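Local coordinates for SsfS6 (Streptomyces sp. SF2575, PDB 4FZR), which is a GT-B-clan protein related to the erythromycin biosynthesis protein CIII, with two domains each built round a parallel beta-sheet, at residues L35-R40 / A61-A66; R17-A22 / E45-A50. One frame throughout, in Å; residues are numbered along the deposited sequence.

Contact 1: L35-R40 / A61-A66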
loop_
_atom_site.group_PDB
_atom_site.type_symbol
_atom_site.label_atom_id
_atom_site.label_comp_id
_atom_site.label_asym_id
_atom_site.label_seq_id
_atom_site.Cartn_x
_atom_site.Cartn_y
_atom_site.Cartn_z
ATOM N N LEU A 35 5.141 -2.847 -7.278
ATOM C CA LEU A 35 6.474 -3.422 -7.144
ATOM C C LEU A 35 7.110 -2.966 -5.833
ATOM O O LEU A 35 7.813 -3.733 -5.172
ATOM C CB LEU A 35 7.360 -3.025 -8.328
ATOM C CG LEU A 35 8.768 -3.632 -8.341
ATOM C CD1 LEU A 35 8.727 -5.147 -8.175
ATOM C CD2 LEU A 35 9.499 -3.262 -9.624
ATOM N N SER A 36 6.849 -1.715 -5.459
ATOM C CA SER A 36 7.376 -1.143 -4.221
ATOM C C SER A 36 6.839 -1.875 -3.001
ATOM O O SER A 36 7.570 -2.123 -2.043
ATOM C CB SER A 36 7.006 0.337 -4.118
ATOM O OG SER A 36 7.800 1.128 -4.983
ATOM N N TRP A 37 5.553 -2.204 -3.032
ATOM C CA TRP A 37 4.940 -2.952 -1.942
ATOM C C TRP A 37 5.349 -4.427 -1.964
ATOM O O TRP A 37 5.350 -5.090 -0.925
ATOM C CB TRP A 37 3.415 -2.824 -1.983
ATOM C CG TRP A 37 2.890 -1.854 -0.968
ATOM C CD1 TRP A 37 2.294 -0.649 -1.211
ATOM C CD2 TRP A 37 2.926 -2.004 0.458
ATOM N NE1 TRP A 37 1.950 -0.043 -0.025
ATOM C CE2 TRP A 37 2.327 -0.854 1.014
ATOM C CE3 TRP A 37 3.402 -3.001 1.318
ATOM C CZ2 TRP A 37 2.192 -0.673 2.391
ATOM C CZ3 TRP A 37 3.266 -2.820 2.687
ATOM C CH2 TRP A 37 2.667 -1.664 3.209
ATOM N N ALA A 38 5.682 -4.935 -3.146
ATOM C CA ALA A 38 6.150 -6.309 -3.283
ATOM C C ALA A 38 7.499 -6.447 -2.587
ATOM O O ALA A 38 7.775 -7.453 -1.932
ATOM C CB ALA A 38 6.267 -6.692 -4.754
ATOM N N LEU A 39 8.334 -5.425 -2.735
ATOM C CA LEU A 39 9.621 -5.382 -2.055
ATOM C C LEU A 39 9.422 -5.318 -0.548
ATOM O O LEU A 39 10.036 -6.072 0.208
ATOM C CB LEU A 39 10.430 -4.171 -2.525
ATOM C CG LEU A 39 10.877 -4.197 -3.989
ATOM C CD1 LEU A 39 11.486 -2.859 -4.405
ATOM C CD2 LEU A 39 11.858 -5.338 -4.233
ATOM N N ARG A 40 8.554 -4.413 -0.114
ATOM C CA ARG A 40 8.292 -4.229 1.303
ATOM C C ARG A 40 7.698 -5.500 1.906
ATOM O O ARG A 40 8.001 -5.860 3.042
ATOM C CB ARG A 40 7.345 -3.049 1.501
ATOM C CG ARG A 40 7.428 -2.405 2.868
ATOM C CD ARG A 40 6.734 -1.055 2.860
ATOM N NE ARG A 40 6.650 -0.465 4.194
ATOM C CZ ARG A 40 5.837 0.536 4.521
ATOM N NH1 ARG A 40 5.019 1.062 3.617
ATOM N NH2 ARG A 40 5.833 1.007 5.760
ATOM N N ALA A 61 -0.718 5.688 -1.100
ATOM C CA ALA A 61 -0.517 4.294 -1.489
ATOM C C ALA A 61 0.073 3.485 -0.334
ATOM O O ALA A 61 0.366 2.297 -0.482
ATOM C CB ALA A 61 0.403 4.220 -2.708
ATOM N N GLY A 62 0.256 4.138 0.811
ATOM C CA GLY A 62 0.747 3.479 2.008
ATOM C C GLY A 62 2.255 3.355 2.034
ATOM O O GLY A 62 2.792 2.508 2.746
ATOM N N LEU A 63 2.942 4.204 1.273
ATOM C CA LEU A 63 4.396 4.113 1.154
ATOM C C LEU A 63 5.119 5.330 1.747
ATOM O O LEU A 63 4.573 6.432 1.779
ATOM C CB LEU A 63 4.798 3.923 -0.315
ATOM C CG LEU A 63 4.353 2.607 -0.965
ATOM C CD1 LEU A 63 4.566 2.654 -2.469
ATOM C CD2 LEU A 63 5.093 1.418 -0.365
ATOM N N PRO A 64 6.355 5.127 2.232
ATOM C CA PRO A 64 7.181 6.228 2.747
ATOM C C PRO A 64 7.600 7.199 1.647
ATOM O O PRO A 64 7.933 6.756 0.551
ATOM C CB PRO A 64 8.413 5.509 3.315
ATOM C CG PRO A 64 7.992 4.093 3.505
ATOM C CD PRO A 64 7.010 3.820 2.414
ATOM N N PHE A 65 7.600 8.497 1.948
ATOM C CA PHE A 65 7.867 9.527 0.947
ATOM C C PHE A 65 8.957 10.517 1.356
ATOM O O PHE A 65 9.083 10.867 2.525
ATOM C CB PHE A 65 6.588 10.314 0.652
ATOM C CG PHE A 65 6.806 11.509 -0.235
ATOM C CD1 PHE A 65 6.973 11.348 -1.603
ATOM C CD2 PHE A 65 6.855 12.790 0.295
ATOM C CE1 PHE A 65 7.176 12.441 -2.427
ATOM C CE2 PHE A 65 7.059 13.889 -0.528
ATOM C CZ PHE A 65 7.220 13.714 -1.888
ATOM N N ALA A 66 9.725 10.974 0.372
ATOM C CA ALA A 66 10.718 12.028 0.572
ATOM C C ALA A 66 10.800 12.884 -0.693
ATOM O O ALA A 66 10.891 12.348 -1.794
ATOM C CB ALA A 66 12.078 11.430 0.893
HETATM O O HOH W 1 4.495 3.593 5.400
#
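A Schellman motif with Gly62 at positive phi, just after the helix 55-60, presents its carbonyls to Trp37 and Arg40, about one turn apart on the helix 33-41. The indole N-H of Trp37 takes the first: Trp37 NE1 donates to Ala61 O at 2.9 Å, with the acceptor only 7° out of the ring plane. Gly62 O receives a weak bond from Arg40 NH1 at 2.8 Å, bent to 126° at the hydrogen, and a water held by Arg40 NH2 makes a further weak bond to the same oxygen. CG of Arg40 stands anti to the backbone N (chi1 -156°), and the chain runs extended to NE, which carries the guanidinium to the turn; Pro64 CD lies over one of its faces, 3.6 Å from Arg40 NH1. Leu63 slides past Trp37 from the other direction, its CD2 making a CH-pi contact 3.6 Å from the centroid of the five-membered ring, while its CD1 meets Ser36 CB at 3.7 Å. Trp37 also stacks on Trp37 of the second subunit, so the indole serves both this contact and the dimer interface. Glycine at positive phi closing a helix is the usual signature of the Schellman motif, here leading into the strand 65-67.

Contact 2: R17-A22 / E45-A50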
loop_
_atom_site.group_PDB
_atom_site.type_symbol
_atom_site.label_atom_id
_atom_site.label_comp_id
_atom_site.label_asym_id
_atom_site.label_seq_id
_atom_site.Cartn_x
_atom_site.Cartn_y
_atom_site.Cartn_z
ATOM N N ARG A 17 17.795 -2.256 1.012
ATOM C CA ARG A 17 17.321 -0.883 1.111
ATOM C C ARG A 17 17.154 -0.347 -0.307
ATOM O O ARG A 17 18.139 -0.129 -1.011
ATOM C CB ARG A 17 18.331 -0.042 1.892
ATOM C CG ARG A 17 17.742 0.902 2.924
ATOM C CD ARG A 17 18.822 1.297 3.918
ATOM N NE ARG A 17 18.371 2.276 4.902
ATOM C CZ ARG A 17 17.910 1.979 6.116
ATOM N NH1 ARG A 17 17.822 0.716 6.521
ATOM N NH2 ARG A 17 17.533 2.953 6.932
ATOM N N ILE A 18 15.908 -0.152 -0.732
ATOM C CA ILE A 18 15.637 0.280 -2.104
ATOM C C ILE A 18 15.041 1.680 -2.151
ATOM O O ILE A 18 13.979 1.943 -1.586
ATOM C CB ILE A 18 14.690 -0.694 -2.858
ATOM C CG1 ILE A 18 15.191 -2.134 -2.735
ATOM C CG2 ILE A 18 14.565 -0.298 -4.332
ATOM C CD1 ILE A 18 14.591 -2.883 -1.569
ATOM N N LEU A 19 15.754 2.579 -2.822
ATOM C CA LEU A 19 15.248 3.912 -3.098
ATOM C C LEU A 19 14.485 3.908 -4.429
ATOM O O LEU A 19 15.067 3.674 -5.489
ATOM C CB LEU A 19 16.405 4.914 -3.141
ATOM C CG LEU A 19 16.038 6.374 -3.426
ATOM C CD1 LEU A 19 15.005 6.894 -2.438
ATOM C CD2 LEU A 19 17.279 7.254 -3.407
ATOM N N VAL A 20 13.179 4.145 -4.364
ATOM C CA VAL A 20 12.355 4.242 -5.565
ATOM C C VAL A 20 12.308 5.693 -6.026
ATOM O O VAL A 20 11.760 6.552 -5.337
ATOM C CB VAL A 20 10.918 3.744 -5.313
ATOM C CG1 VAL A 20 10.149 3.643 -6.630
ATOM C CG2 VAL A 20 10.947 2.399 -4.599
ATOM N N ILE A 21 12.897 5.968 -7.186
ATOM C CA ILE A 21 12.962 7.331 -7.698
ATOM C C ILE A 21 11.913 7.540 -8.787
ATOM O O ILE A 21 12.019 6.984 -9.880
ATOM C CB ILE A 21 14.381 7.667 -8.204
ATOM C CG1 ILE A 21 15.344 7.713 -7.010
ATOM C CG2 ILE A 21 14.387 8.992 -8.959
ATOM C CD1 ILE A 21 16.779 8.010 -7.362
ATOM N N ALA A 22 10.898 8.338 -8.464
ATOM C CA ALA A 22 9.721 8.491 -9.319
ATOM C C ALA A 22 9.611 9.892 -9.925
ATOM O O ALA A 22 10.471 10.747 -9.703
ATOM C CB ALA A 22 8.458 8.151 -8.534
ATOM N N GLU A 45 13.417 -2.657 2.785
ATOM C CA GLU A 45 13.103 -1.297 3.194
ATOM C C GLU A 45 12.965 -0.406 1.963
ATOM O O GLU A 45 13.828 -0.417 1.084
ATOM C CB GLU A 45 14.197 -0.762 4.114
ATOM C CG GLU A 45 13.807 0.499 4.850
ATOM C CD GLU A 45 14.739 0.812 6.007
ATOM O OE1 GLU A 45 15.435 -0.113 6.480
ATOM O OE2 GLU A 45 14.773 1.984 6.440
ATOM N N VAL A 46 11.883 0.368 1.901
ATOM C CA VAL A 46 11.582 1.159 0.711
ATOM C C VAL A 46 11.342 2.630 1.036
ATOM O O VAL A 46 10.692 2.967 2.025
ATOM C CB VAL A 46 10.347 0.597 -0.037
ATOM C CG1 VAL A 46 9.849 1.583 -1.089
ATOM C CG2 VAL A 46 10.678 -0.747 -0.671
ATOM N N LEU A 47 11.882 3.503 0.193
ATOM C CA LEU A 47 11.617 4.929 0.289
ATOM C C LEU A 47 11.368 5.476 -1.115
ATOM O O LEU A 47 12.230 5.382 -1.990
ATOM C CB LEU A 47 12.795 5.653 0.945
ATOM C CG LEU A 47 12.647 7.166 1.148
ATOM C CD1 LEU A 47 11.430 7.495 1.993
ATOM C CD2 LEU A 47 13.897 7.739 1.787
ATOM N N VAL A 48 10.179 6.029 -1.334
ATOM C CA VAL A 48 9.838 6.587 -2.638
ATOM C C VAL A 48 10.176 8.071 -2.675
ATOM O O VAL A 48 9.653 8.857 -1.883
ATOM C CB VAL A 48 8.351 6.390 -2.974
ATOM C CG1 VAL A 48 8.034 6.977 -4.346
ATOM C CG2 VAL A 48 7.997 4.913 -2.921
ATOM N N ALA A 49 11.064 8.444 -3.591
ATOM C CA ALA A 49 11.502 9.827 -3.713
ATOM C C ALA A 49 10.941 10.448 -4.991
ATOM O O ALA A 49 11.090 9.892 -6.079
ATOM C CB ALA A 49 13.023 9.898 -3.700
ATOM N N ALA A 50 10.285 11.597 -4.851
ATOM C CA ALA A 50 9.658 12.266 -5.987
ATOM C C ALA A 50 9.428 13.744 -5.678
ATOM O O ALA A 50 9.775 14.217 -4.596
ATOM C CB ALA A 50 8.341 11.583 -6.342
#
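Ile18, Val20 and Ala22 alternate with Leu47 and Ala49 as backbone donors, lacing the strands 17-21 and 45-50 together in parallel. Five hydrogen bonds result. Ile18 N reaches Glu45 O at 2.8 Å, nearly straight at 174°, and Ala49 N binds Val20 O at 2.7 Å. Val20 N to Leu47 O is more bent. Several of these carbonyls also receive a CA-H from the facing strand, as Val20 O does from Val48 CA at 3.3 Å.

The two strands are neighbours in the N-terminal parallel sheet, and the helix 33-41 between them in sequence makes the link a beta-alpha-beta crossover, the repeating unit of a Rossmann-like domain. On the face turned to that helix, the apolar contacts run through the valines: Val20 CG2 meets Val46 CG1 at 3.8 Å, and Val20 CB lies against Val48 CG2. Ile18 and Val46 also touch Leu39 of the helix. The other face, packed against the helix 93-122, carries Leu19, whose CG is anti to the backbone N (chi1 180°); its CD1 touches Leu47 O and reaches Ala49 CB at 3.8 Å.

Charge enters at the start of the strands, where Arg17 and Glu45 extend side by side. Arg17 NH1 forms a salt bridge with Glu45 OE1; the modelled 2.5 Å is shorter than expected and its exact value doubtful. The two flat groups are turned 63° apart, so the pair is not a coplanar bidentate one; Glu45 OE2 lies over the guanidinium face, 3.0 Å from Arg17 NH2. Arg17 also makes a cation-pi contact with Trp122, which Glu45 and Leu47 touch as well.

Contacts 1 and 2 show how one parallel sheet and its covering helix are assembled from interleaved parts: along the chain come 17-22, 35-40, 45-50 and 61-66, so their segments alternate. Their centres are about 8 Å apart, within the N-terminal domain. The strand 45-51 joins them, lying between 17-21 and the edge strand 65-67; Pro64 O to Val48 N and Ala66 N to Val48 O are probable hydrogen bonds that carry the sheet from contact 2 into contact 1. The helix 33-41 bridges them on the sheet face that carries Ile18, Val20 and Val46, where Ser36 OG packs on Val20 CG2. Contact 1 thus ties that helix to the sheet's edge.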